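Local coordinates for hypothetical protein (Legionella pneumophila subsp. pneumophila, PDB 4G2A) that is of unknown function but, as a putative nutrient-binding protein combining DUF4424 and YARHG regions, may bind a small ligand, at residues Ile30-Asn36 against Glu178-Thr183; Gln39-Ser43 against Ala78-Gly82; Glu59-Met64 against Thr130-Leu134. One frame throughout, in Å; residues are numbered along the deposited sequence.

Contact 1: residues Ile30-Asn36 against Glu178-Thr183; sequences ISGKNLN and EVIPNT. With SO4 (sulfate ion), chain D.
A parallel ladder within the large mixed sheet joins Ile-30–Asn-36 to Glu-178–Thr-183 and is continued past its last bridge by side-chain and water contacts. The axes of 30-33 and 178-180, at the ends of strands 21-33 and 174-180, come within 4.8 Å at 8°; both backbones are extended, pairing Ile-30 with Val-179 and Ser-31 with Ile-180. Ile-30 N donates to Glu-178 O, Ile-180 N to Ile-30 O and Gly-32 N to Ile-180 O, each at 2.8 Å. A beta carbon at Gly-32 would clash with Pro-181 O. Ile-30 (chi1 m, chi2 t) and Val-179 (t) share one face, packed over Val-157 of strand 155-160. Past the strands, Asn-182 takes a left-handed backbone (phi/psi 68/19), and with chi1 m its ND2 donates to Gly-32 O at 2.8 Å and weakly to Ser-31 OG at 2.9 Å. Asn-34, also left-handed (54/32), turns the chain so that Leu-35 (m, t) sets CD1 3.8 Å from Pro-181 CB and CB 3.8 Å from Thr-183 CG2; Thr-183 OG1 lies 3.4 Å from Asn-36 CB. A water accepts from Leu-35 N at 3.0 Å and donates to Pro-181 O at 2.9 Å.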
ATOM      1  N   ILE A  30      -3.044   7.080   5.073  1.00 26.32           N
ATOM      2  CA  ILE A  30      -2.482   5.722   5.018  1.00 24.84           C
ATOM      3  C   ILE A  30      -0.979   5.887   5.194  1.00 28.46           C
ATOM      4  O   ILE A  30      -0.308   6.511   4.356  1.00 27.18           O
ATOM      5  CB  ILE A  30      -2.889   4.978   3.707  1.00 26.78           C
ATOM      6  CG1 ILE A  30      -4.423   5.041   3.460  1.00 26.00           C
ATOM      7  CG2 ILE A  30      -2.384   3.540   3.725  1.00 27.81           C
ATOM      8  CD1 ILE A  30      -4.950   4.370   2.152  1.00 27.99           C
ATOM      9  N   SER A  31      -0.478   5.444   6.351  1.00 25.81           N
ATOM     10  CA  SER A  31       0.922   5.648   6.742  1.00 26.14           C
ATOM     11  C   SER A  31       1.708   4.345   6.865  1.00 29.07           C
ATOM     12  O   SER A  31       1.275   3.439   7.565  1.00 28.69           O
ATOM     13  CB  SER A  31       0.985   6.415   8.055  1.00 28.90           C
ATOM     14  OG  SER A  31       2.340   6.736   8.305  1.00 43.16           O
ATOM     15  N   GLY A  32       2.867   4.291   6.207  1.00 26.46           N
ATOM     16  CA  GLY A  32       3.758   3.128   6.174  1.00 25.40           C
ATOM     17  C   GLY A  32       4.752   3.051   7.317  1.00 30.26           C
ATOM     18  O   GLY A  32       5.208   4.072   7.826  1.00 29.91           O
ATOM     19  N   LYS A  33       5.096   1.819   7.712  1.00 28.20           N
ATOM     20  CA  LYS A  33       6.073   1.470   8.744  1.00 29.20           C
ATOM     21  C   LYS A  33       6.821   0.237   8.271  1.00 34.90           C
ATOM     22  O   LYS A  33       6.174  -0.676   7.757  1.00 34.68           O
ATOM     23  CB  LYS A  33       5.357   1.197  10.075  1.00 32.00           C
ATOM     24  CG  LYS A  33       6.263   1.095  11.295  1.00 41.97           C
ATOM     25  CD  LYS A  33       5.444   0.805  12.564  1.00 49.88           C
ATOM     26  CE  LYS A  33       6.336   0.696  13.782  1.00 75.17           C
ATOM     27  NZ  LYS A  33       5.605   0.231  14.998  1.00 89.16           N
ATOM     28  N   ASN A  34       8.177   0.218   8.406  1.00 32.50           N
ATOM     29  CA  ASN A  34       9.079  -0.896   8.052  1.00 31.65           C
ATOM     30  C   ASN A  34       8.935  -1.399   6.603  1.00 33.82           C
ATOM     31  O   ASN A  34       9.164  -2.592   6.367  1.00 32.26           O
ATOM     32  CB  ASN A  34       8.850  -2.100   8.994  1.00 30.09           C
ATOM     33  CG  ASN A  34       9.023  -1.835  10.457  1.00 43.82           C
ATOM     34  OD1 ASN A  34       9.968  -1.178  10.876  1.00 37.04           O
ATOM     35  ND2 ASN A  34       8.119  -2.365  11.273  1.00 34.99           N
ATOM     36  N   LEU A  35       8.592  -0.518   5.639  1.00 30.60           N
ATOM     37  CA  LEU A  35       8.370  -0.942   4.248  1.00 30.66           C
ATOM     38  C   LEU A  35       9.648  -1.327   3.507  1.00 35.93           C
ATOM     39  O   LEU A  35       9.557  -2.048   2.519  1.00 36.38           O
ATOM     40  CB  LEU A  35       7.631   0.139   3.436  1.00 30.37           C
ATOM     41  CG  LEU A  35       6.209   0.503   3.859  1.00 33.31           C
ATOM     42  CD1 LEU A  35       5.732   1.683   3.080  1.00 32.90           C
ATOM     43  CD2 LEU A  35       5.270  -0.615   3.581  1.00 33.44           C
ATOM     44  N   ASN A  36      10.824  -0.864   3.970  1.00 33.30           N
ATOM     45  CA  ASN A  36      12.109  -1.169   3.343  1.00 33.44           C
ATOM     46  C   ASN A  36      12.878  -2.253   4.110  1.00 37.75           C
ATOM     47  O   ASN A  36      14.080  -2.431   3.907  1.00 37.00           O
ATOM     48  CB  ASN A  36      12.959   0.106   3.215  1.00 33.88           C
ATOM     49  CG  ASN A  36      13.937   0.055   2.066  1.00 45.76           C
ATOM     50  OD1 ASN A  36      13.625  -0.433   0.975  1.00 39.60           O
ATOM     51  ND2 ASN A  36      15.141   0.560   2.283  1.00 36.22           N
ATOM     52  N   GLU A 178      -4.387  10.459   1.441  1.00 28.38           N
ATOM     53  CA  GLU A 178      -2.956  10.680   1.586  1.00 28.50           C
ATOM     54  C   GLU A 178      -2.231   9.366   1.886  1.00 31.25           C
ATOM     55  O   GLU A 178      -2.551   8.699   2.874  1.00 29.88           O
ATOM     56  CB  GLU A 178      -2.705  11.730   2.685  1.00 30.44           C
ATOM     57  CG  GLU A 178      -1.303  12.316   2.722  1.00 43.04           C
ATOM     58  CD  GLU A 178      -1.066  13.325   3.835  1.00 66.89           C
ATOM     59  OE1 GLU A 178      -1.574  13.109   4.958  1.00 54.00           O
ATOM     60  OE2 GLU A 178      -0.353  14.325   3.587  1.00 71.98           O
ATOM     61  N   VAL A 179      -1.253   8.997   1.014  1.00 26.93           N
ATOM     62  CA  VAL A 179      -0.394   7.820   1.203  1.00 25.43           C
ATOM     63  C   VAL A 179       1.020   8.319   1.558  1.00 30.95           C
ATOM     64  O   VAL A 179       1.577   9.161   0.848  1.00 30.83           O
ATOM     65  CB  VAL A 179      -0.408   6.857   0.009  1.00 28.10           C
ATOM     66  CG1 VAL A 179       0.618   5.732   0.212  1.00 27.97           C
ATOM     67  CG2 VAL A 179      -1.811   6.286  -0.199  1.00 26.46           C
ATOM     68  N   ILE A 180       1.532   7.875   2.719  1.00 29.38           N
ATOM     69  CA  ILE A 180       2.815   8.292   3.318  1.00 29.91           C
ATOM     70  C   ILE A 180       3.645   7.049   3.625  1.00 31.61           C
ATOM     71  O   ILE A 180       3.554   6.509   4.725  1.00 29.21           O
ATOM     72  CB  ILE A 180       2.606   9.165   4.607  1.00 33.69           C
ATOM     73  CG1 ILE A 180       1.540  10.236   4.392  1.00 35.60           C
ATOM     74  CG2 ILE A 180       3.931   9.788   5.120  1.00 33.61           C
ATOM     75  CD1 ILE A 180       0.773  10.569   5.619  1.00 46.84           C
ATOM     76  N   PRO A 181       4.503   6.619   2.679  1.00 29.51           N
ATOM     77  CA  PRO A 181       5.287   5.388   2.904  1.00 28.66           C
ATOM     78  C   PRO A 181       6.299   5.463   4.055  1.00 32.79           C
ATOM     79  O   PRO A 181       6.608   4.428   4.650  1.00 31.91           O
ATOM     80  CB  PRO A 181       5.996   5.181   1.564  1.00 30.09           C
ATOM     81  CG  PRO A 181       5.155   5.913   0.563  1.00 34.61           C
ATOM     82  CD  PRO A 181       4.686   7.126   1.300  1.00 30.81           C
ATOM     83  N   ASN A 182       6.835   6.671   4.349  1.00 29.23           N
ATOM     84  CA  ASN A 182       7.829   6.910   5.397  1.00 29.16           C
ATOM     85  C   ASN A 182       9.192   6.265   5.068  1.00 33.18           C
ATOM     86  O   ASN A 182      10.032   6.082   5.957  1.00 34.03           O
ATOM     87  CB  ASN A 182       7.315   6.463   6.765  1.00 27.34           C
ATOM     88  CG  ASN A 182       6.270   7.396   7.299  1.00 36.09           C
ATOM     89  OD1 ASN A 182       6.463   8.604   7.357  1.00 40.05           O
ATOM     90  ND2 ASN A 182       5.146   6.865   7.701  1.00 22.15           N
ATOM     91  N   THR A 183       9.409   5.939   3.785  1.00 28.57           N
ATOM     92  CA  THR A 183      10.658   5.381   3.246  1.00 28.39           C
ATOM     93  C   THR A 183      10.795   5.930   1.821  1.00 32.08           C
ATOM     94  O   THR A 183       9.752   6.209   1.231  1.00 31.39           O
ATOM     95  CB  THR A 183      10.664   3.828   3.309  1.00 37.89           C
ATOM     96  OG1 THR A 183      11.987   3.339   3.041  1.00 39.39           O
ATOM     97  CG2 THR A 183       9.687   3.178   2.333  1.00 34.94           C
TER
HETATM   98  S   SO4 D 403       3.103   9.026  10.870  1.00 80.81           S
HETATM   99  O1  SO4 D 403       4.007   7.889  11.065  1.00 81.09           O
HETATM  100  O2  SO4 D 403       3.305   9.620   9.540  1.00 78.47           O
HETATM  101  O3  SO4 D 403       1.718   8.584  11.003  1.00 81.85           O
HETATM  102  O4  SO4 D 403       3.382  10.017  11.911  1.00 83.09           O
HETATM  103  O   HOH W   1       8.189   2.433   5.954  1.00 33.51           O

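Contact 2: residues Gln39-Ser43 against Ala78-Gly82; sequences QMNGS and ALPAG. With SO4 (sulfate ion), chain L.
Asn-41, Ala-81 and Pro-80 carry most of the buried surface where two loops, Gln-39–Ser-43 and Ala-78–Gly-82, lie against each other without a beta ladder. Here one weak backbone hydrogen bond, direct packing and two waters join them. Asn-41 is at the centre, its CA 4.8 Å from Pro-80 CA. Its backbone (phi/psi -111/31) follows selenomethionine Met-40, whose backbone is in the left-handed region (58/45), and Asn-41 O accepts a weak hydrogen bond from Ala-81 N at 3.1 Å. On the same residue CA makes a CA-H...O contact of 3.4 Å to Leu-79 O, while the side chain, chi1 p, sets ND2 3.6 Å from Ala-81 CB. Pro-80, extended at -71/156 with a C-gamma exo ring, places its CB 3.6 Å from Ser-43 CB. Two waters bridge the loops: one donates to Met-40 O at 2.7 Å and accepts from Leu-79 N at 3.1 Å, and a second lies 2.5 Å from Gly-42 O and 3.1 Å from Leu-79 O. A sulfate, probably from the crystallisation liquor, accepts from Gly-82 N through its O3 at 2.7 Å. The first loop closes the hairpin of strands 21-33 and 43-54, the second follows strand 76-77, and Tyr-149 of strand 136-150 touches both through Met-40 and Ala-78.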
ATOM      1  N   GLN A  39      12.772  -8.361   5.729  1.00 42.26           N
ATOM      2  CA  GLN A  39      11.973  -9.367   6.455  1.00 41.86           C
ATOM      3  C   GLN A  39      10.493  -9.376   6.009  1.00 43.66           C
ATOM      4  O   GLN A  39       9.735 -10.266   6.424  1.00 44.91           O
ATOM      5  CB  GLN A  39      12.009  -9.104   7.979  1.00 44.18           C
ATOM      6  CG  GLN A  39      13.389  -8.926   8.590  1.00 66.64           C
ATOM      7  CD  GLN A  39      13.706  -7.473   8.814  1.00 93.92           C
ATOM      8  OE1 GLN A  39      12.992  -6.749   9.515  1.00 95.40           O
ATOM      9  NE2 GLN A  39      14.812  -7.024   8.260  1.00 87.84           N
HETATM   10  N   MSE A  40      10.079  -8.361   5.223  1.00 36.24           N
HETATM   11  CA  MSE A  40       8.727  -8.179   4.664  1.00 33.68           C
HETATM   12  C   MSE A  40       7.686  -8.113   5.777  1.00 38.10           C
HETATM   13  O   MSE A  40       6.614  -8.723   5.695  1.00 38.13           O
HETATM   14  CB  MSE A  40       8.373  -9.267   3.623  1.00 34.54           C
HETATM   15  CG  MSE A  40       9.402  -9.446   2.508  1.00 40.13           C
HETATM   16 SE   MSE A  40      10.078  -7.798   1.694  0.75 46.18          SE
HETATM   17  CE  MSE A  40       8.432  -6.962   1.123  1.00 40.63           C
ATOM     18  N   ASN A  41       8.008  -7.339   6.817  1.00 34.59           N
ATOM     19  CA  ASN A  41       7.138  -7.159   7.969  1.00 33.68           C
ATOM     20  C   ASN A  41       6.599  -5.709   7.994  1.00 34.11           C
ATOM     21  O   ASN A  41       6.285  -5.152   9.050  1.00 33.54           O
ATOM     22  CB  ASN A  41       7.870  -7.566   9.276  1.00 34.45           C
ATOM     23  CG  ASN A  41       9.076  -6.730   9.629  1.00 47.88           C
ATOM     24  OD1 ASN A  41       9.510  -5.856   8.877  1.00 31.96           O
ATOM     25  ND2 ASN A  41       9.623  -6.970  10.808  1.00 46.82           N
ATOM     26  N   GLY A  42       6.451  -5.147   6.805  1.00 28.71           N
ATOM     27  CA  GLY A  42       5.889  -3.819   6.618  1.00 27.68           C
ATOM     28  C   GLY A  42       4.409  -3.765   6.938  1.00 31.04           C
ATOM     29  O   GLY A  42       3.698  -4.783   6.912  1.00 29.98           O
ATOM     30  N   SER A  43       3.941  -2.564   7.270  1.00 26.36           N
ATOM     31  CA  SER A  43       2.550  -2.339   7.612  1.00 24.40           C
ATOM     32  C   SER A  43       2.090  -0.969   7.126  1.00 26.81           C
ATOM     33  O   SER A  43       2.904  -0.094   6.831  1.00 24.24           O
ATOM     34  CB  SER A  43       2.341  -2.457   9.122  1.00 28.71           C
ATOM     35  OG  SER A  43       3.285  -1.691   9.858  1.00 34.78           O
ATOM     36  N   ALA A  78       1.185 -11.275   3.771  1.00 23.74           N
ATOM     37  CA  ALA A  78       2.091 -10.191   4.141  1.00 23.63           C
ATOM     38  C   ALA A  78       1.634  -9.701   5.536  1.00 29.05           C
ATOM     39  O   ALA A  78       0.583  -9.073   5.694  1.00 27.72           O
ATOM     40  CB  ALA A  78       2.058  -9.068   3.098  1.00 23.13           C
ATOM     41  N   LEU A  79       2.391 -10.076   6.548  1.00 28.84           N
ATOM     42  CA  LEU A  79       2.089  -9.788   7.952  1.00 29.35           C
ATOM     43  C   LEU A  79       2.784  -8.562   8.504  1.00 32.65           C
ATOM     44  O   LEU A  79       3.994  -8.431   8.306  1.00 34.00           O
ATOM     45  CB  LEU A  79       2.548 -10.982   8.793  1.00 30.55           C
ATOM     46  CG  LEU A  79       1.557 -12.085   9.116  1.00 35.54           C
ATOM     47  CD1 LEU A  79       2.253 -13.145   9.958  1.00 37.48           C
ATOM     48  CD2 LEU A  79       0.373 -11.550   9.922  1.00 36.32           C
ATOM     49  N   PRO A  80       2.088  -7.696   9.276  1.00 28.59           N
ATOM     50  CA  PRO A  80       2.786  -6.568   9.934  1.00 29.05           C
ATOM     51  C   PRO A  80       3.661  -7.075  11.071  1.00 35.26           C
ATOM     52  O   PRO A  80       3.386  -8.160  11.601  1.00 36.20           O
ATOM     53  CB  PRO A  80       1.645  -5.706  10.496  1.00 30.00           C
ATOM     54  CG  PRO A  80       0.403  -6.266   9.936  1.00 33.24           C
ATOM     55  CD  PRO A  80       0.657  -7.701   9.627  1.00 29.32           C
ATOM     56  N   ALA A  81       4.707  -6.319  11.461  1.00 32.64           N
ATOM     57  CA  ALA A  81       5.530  -6.773  12.589  1.00 33.49           C
ATOM     58  C   ALA A  81       4.690  -6.759  13.889  1.00 38.51           C
ATOM     59  O   ALA A  81       3.915  -5.823  14.131  1.00 38.16           O
ATOM     60  CB  ALA A  81       6.784  -5.914  12.732  1.00 34.65           C
ATOM     61  N   GLY A  82       4.792  -7.842  14.651  1.00 36.73           N
ATOM     62  CA  GLY A  82       4.064  -8.038  15.900  1.00 37.70           C
ATOM     63  C   GLY A  82       2.686  -8.655  15.750  1.00 41.69           C
ATOM     64  O   GLY A  82       1.971  -8.764  16.743  1.00 43.61           O
TER
HETATM   65  S   SO4 L 411       8.018  -9.029  14.845  1.00109.01           S
HETATM   66  O1  SO4 L 411       8.531 -10.017  15.791  1.00109.41           O
HETATM   67  O2  SO4 L 411       9.020  -8.730  13.819  1.00109.49           O
HETATM   68  O3  SO4 L 411       6.814  -9.566  14.204  1.00108.31           O
HETATM   69  O4  SO4 L 411       7.716  -7.807  15.578  1.00109.00           O
HETATM   70  O   HOH W   2       5.262 -11.077   5.940  1.00 37.11           O
HETATM   71  O   HOH W   3       3.815  -6.953   5.593  1.00 20.99           O

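Contact 3: residues Glu59-Met64 against Thr130-Leu134; sequences EVTISM and TFPPL. With SO4 (sulfate ion), chain B.
Two backbone hydrogen bonds, Val-60 N to Phe-131 O at 2.8 Å and Phe-131 N to Val-60 O at 2.7 Å, form the reciprocal pattern of an antiparallel hydrogen-bonded pair. They join Glu-59–Met-64 to Thr-130–Leu-134, the start of strand 60-68 to the end of strand 123-131. Val-60 CA and Phe-131 CA are 5.1 Å apart; in the next, non-hydrogen-bonded pair, Thr-61 CA and Thr-130 CA close to 4.3 Å. Both threonines adopt chi1 m on the same face, which brings Thr-61 OG1 within 3.3 Å of Thr-130 OG1 in a weak hydrogen bond. Flanking the two backbone bonds, and sharing their acceptors, are CA-H...O contacts from Glu-59 CA to Phe-131 O (3.2 Å) and from Thr-130 CA to Val-60 O (3.4 Å). On the other face Phe-131 (chi1 m, chi2 73°) extends along the neighbouring strand: its CB meets Val-60 CG2 at 3.7 Å, its CE1 meets Ile-62 CG1 at 4.0 Å, and CE of selenomethionine Met-64 reaches its CZ at 3.8 Å, near the ring plane. Phe-52 of strand 43-54 packs on both Phe-131 and Met-64. The ladder is thus two-sided: an exposed threonine face whose hydroxyls pair weakly with each other, and an apolar face on which Phe-131 and Met-64 are buried.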
ATOM      1  N   GLU A  59     -35.602  11.192  12.405  1.00 44.71           N
ATOM      2  CA  GLU A  59     -34.586  10.365  13.040  1.00 44.04           C
ATOM      3  C   GLU A  59     -34.469   9.012  12.297  1.00 49.95           C
ATOM      4  O   GLU A  59     -35.482   8.372  11.997  1.00 49.71           O
ATOM      5  CB  GLU A  59     -34.928  10.148  14.522  1.00 46.21           C
ATOM      6  CG  GLU A  59     -33.777   9.621  15.354  1.00 58.27           C
ATOM      7  CD  GLU A  59     -34.087   8.332  16.080  1.00 86.87           C
ATOM      8  OE1 GLU A  59     -33.879   7.250  15.485  1.00 86.54           O
ATOM      9  OE2 GLU A  59     -34.542   8.400  17.245  1.00 93.33           O
ATOM     10  N   VAL A  60     -33.229   8.612  11.952  1.00 46.22           N
ATOM     11  CA  VAL A  60     -33.003   7.353  11.258  1.00 44.99           C
ATOM     12  C   VAL A  60     -31.920   6.579  11.986  1.00 49.06           C
ATOM     13  O   VAL A  60     -30.938   7.167  12.446  1.00 48.78           O
ATOM     14  CB  VAL A  60     -32.693   7.501   9.737  1.00 48.10           C
ATOM     15  CG1 VAL A  60     -33.912   7.964   8.948  1.00 49.15           C
ATOM     16  CG2 VAL A  60     -31.522   8.420   9.481  1.00 47.10           C
ATOM     17  N   THR A  61     -32.122   5.267  12.117  1.00 46.15           N
ATOM     18  CA  THR A  61     -31.175   4.338  12.735  1.00 45.37           C
ATOM     19  C   THR A  61     -30.774   3.347  11.661  1.00 47.97           C
ATOM     20  O   THR A  61     -31.633   2.673  11.081  1.00 48.27           O
ATOM     21  CB  THR A  61     -31.758   3.671  14.002  1.00 59.37           C
ATOM     22  OG1 THR A  61     -32.148   4.687  14.933  1.00 65.58           O
ATOM     23  CG2 THR A  61     -30.767   2.724  14.673  1.00 56.24           C
ATOM     24  N   ILE A  62     -29.478   3.309  11.349  1.00 43.59           N
ATOM     25  CA  ILE A  62     -28.948   2.419  10.317  1.00 42.36           C
ATOM     26  C   ILE A  62     -27.757   1.622  10.861  1.00 44.99           C
ATOM     27  O   ILE A  62     -27.070   2.038  11.797  1.00 45.18           O
ATOM     28  CB  ILE A  62     -28.573   3.155   8.979  1.00 44.78           C
ATOM     29  CG1 ILE A  62     -27.270   3.986   9.081  1.00 44.27           C
ATOM     30  CG2 ILE A  62     -29.728   3.971   8.382  1.00 45.26           C
ATOM     31  CD1 ILE A  62     -26.388   3.902   7.849  1.00 46.89           C
ATOM     32  N   SER A  63     -27.533   0.473  10.261  1.00 39.77           N
ATOM     33  CA  SER A  63     -26.406  -0.377  10.558  1.00 38.08           C
ATOM     34  C   SER A  63     -25.341  -0.123   9.466  1.00 39.22           C
ATOM     35  O   SER A  63     -25.651  -0.104   8.267  1.00 38.84           O
ATOM     36  CB  SER A  63     -26.850  -1.839  10.621  1.00 42.32           C
ATOM     37  OG  SER A  63     -25.837  -2.677  11.155  1.00 54.00           O
HETATM   38  N   MSE A  64     -24.124   0.192   9.892  1.00 33.89           N
HETATM   39  CA  MSE A  64     -22.997   0.435   8.999  1.00 31.48           C
HETATM   40  C   MSE A  64     -22.059  -0.724   9.089  1.00 34.33           C
HETATM   41  O   MSE A  64     -21.941  -1.322  10.158  1.00 33.58           O
HETATM   42  CB  MSE A  64     -22.259   1.712   9.380  1.00 33.25           C
HETATM   43  CG  MSE A  64     -22.928   2.967   8.936  1.00 40.29           C
HETATM   44 SE   MSE A  64     -21.643   4.423   9.018  0.75 46.86          SE
HETATM   45  CE  MSE A  64     -22.927   5.882   8.815  1.00 43.68           C
ATOM     46  N   THR A 130     -27.259   6.296  14.781  1.00 41.55           N
ATOM     47  CA  THR A 130     -28.533   6.997  14.859  1.00 42.02           C
ATOM     48  C   THR A 130     -28.302   8.427  14.396  1.00 45.04           C
ATOM     49  O   THR A 130     -27.380   9.109  14.856  1.00 45.28           O
ATOM     50  CB  THR A 130     -29.177   6.904  16.265  1.00 48.30           C
ATOM     51  OG1 THR A 130     -29.365   5.522  16.595  1.00 51.45           O
ATOM     52  CG2 THR A 130     -30.537   7.590  16.331  1.00 46.08           C
ATOM     53  N   PHE A 131     -29.126   8.858  13.456  1.00 39.82           N
ATOM     54  CA  PHE A 131     -29.075  10.204  12.951  1.00 39.27           C
ATOM     55  C   PHE A 131     -30.344  10.956  13.326  1.00 44.51           C
ATOM     56  O   PHE A 131     -31.407  10.635  12.773  1.00 44.09           O
ATOM     57  CB  PHE A 131     -28.919  10.244  11.422  1.00 40.63           C
ATOM     58  CG  PHE A 131     -27.679   9.682  10.778  1.00 41.39           C
ATOM     59  CD1 PHE A 131     -27.472   8.309  10.710  1.00 43.14           C
ATOM     60  CD2 PHE A 131     -26.796  10.516  10.094  1.00 42.83           C
ATOM     61  CE1 PHE A 131     -26.356   7.788  10.061  1.00 43.15           C
ATOM     62  CE2 PHE A 131     -25.696   9.991   9.424  1.00 44.13           C
ATOM     63  CZ  PHE A 131     -25.469   8.633   9.432  1.00 42.06           C
ATOM     64  N   PRO A 132     -30.238  12.005  14.191  1.00 40.84           N
ATOM     65  CA  PRO A 132     -31.387  12.898  14.438  1.00 41.81           C
ATOM     66  C   PRO A 132     -31.885  13.566  13.125  1.00 43.65           C
ATOM     67  O   PRO A 132     -31.178  13.490  12.110  1.00 40.50           O
ATOM     68  CB  PRO A 132     -30.795  13.965  15.392  1.00 44.16           C
ATOM     69  CG  PRO A 132     -29.597  13.335  15.990  1.00 47.79           C
ATOM     70  CD  PRO A 132     -29.033  12.484  14.900  1.00 42.04           C
ATOM     71  N   PRO A 133     -33.056  14.252  13.096  1.00 41.55           N
ATOM     72  CA  PRO A 133     -33.506  14.883  11.830  1.00 42.15           C
ATOM     73  C   PRO A 133     -32.493  15.864  11.219  1.00 46.57           C
ATOM     74  O   PRO A 133     -31.992  16.760  11.903  1.00 47.92           O
ATOM     75  CB  PRO A 133     -34.795  15.617  12.240  1.00 45.76           C
ATOM     76  CG  PRO A 133     -35.296  14.861  13.418  1.00 49.91           C
ATOM     77  CD  PRO A 133     -34.057  14.438  14.167  1.00 44.34           C
ATOM     78  N   LEU A 134     -32.179  15.655   9.926  1.00 41.88           N
ATOM     79  CA  LEU A 134     -31.261  16.427   9.063  1.00 40.99           C
ATOM     80  C   LEU A 134     -29.809  16.564   9.620  1.00 43.68           C
ATOM     81  O   LEU A 134     -29.038  17.418   9.155  1.00 42.56           O
ATOM     82  CB  LEU A 134     -31.853  17.822   8.742  1.00 42.57           C
ATOM     83  CG  LEU A 134     -33.077  17.827   7.810  1.00 48.10           C
ATOM     84  CD1 LEU A 134     -33.674  19.214   7.704  1.00 48.80           C
ATOM     85  CD2 LEU A 134     -32.739  17.258   6.407  1.00 48.61           C
TER
HETATM   86  S   SO4 B 401     -30.325  -1.247   8.633  0.60 75.12           S
HETATM   87  O1  SO4 B 401     -30.116  -2.697   8.595  0.60 75.32           O
HETATM   88  O2  SO4 B 401     -31.313  -0.845   7.629  0.60 75.06           O
HETATM   89  O3  SO4 B 401     -30.804  -0.854   9.962  0.60 75.39           O
HETATM   90  O4  SO4 B 401     -29.064  -0.587   8.348  0.60 74.60           O

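Read together, the three contacts show how pairing chemistry changes with place in one sheet-rich fold. Contacts 1 and 3 are both strand ladders of the same mixed sheet, one parallel and nearer the centre of the folded chain (about 8 Å against 33 Å, measured from the contact centres), the other antiparallel. Contact 1 has more buried residues; in contact 3 most touching residues are exposed, and the buried ones are Phe-131 and Met-64. Contact 2, a meeting of loops held by one weak hydrogen bond, packing and two bridging waters, buries the least surface, yet it touches contact 1: Lys-33 O lies 3.0 Å from Ser-43 N, a probable hydrogen bond. Contact 3 touches neither, although strand 43-54, which packs on it, begins within contact 2.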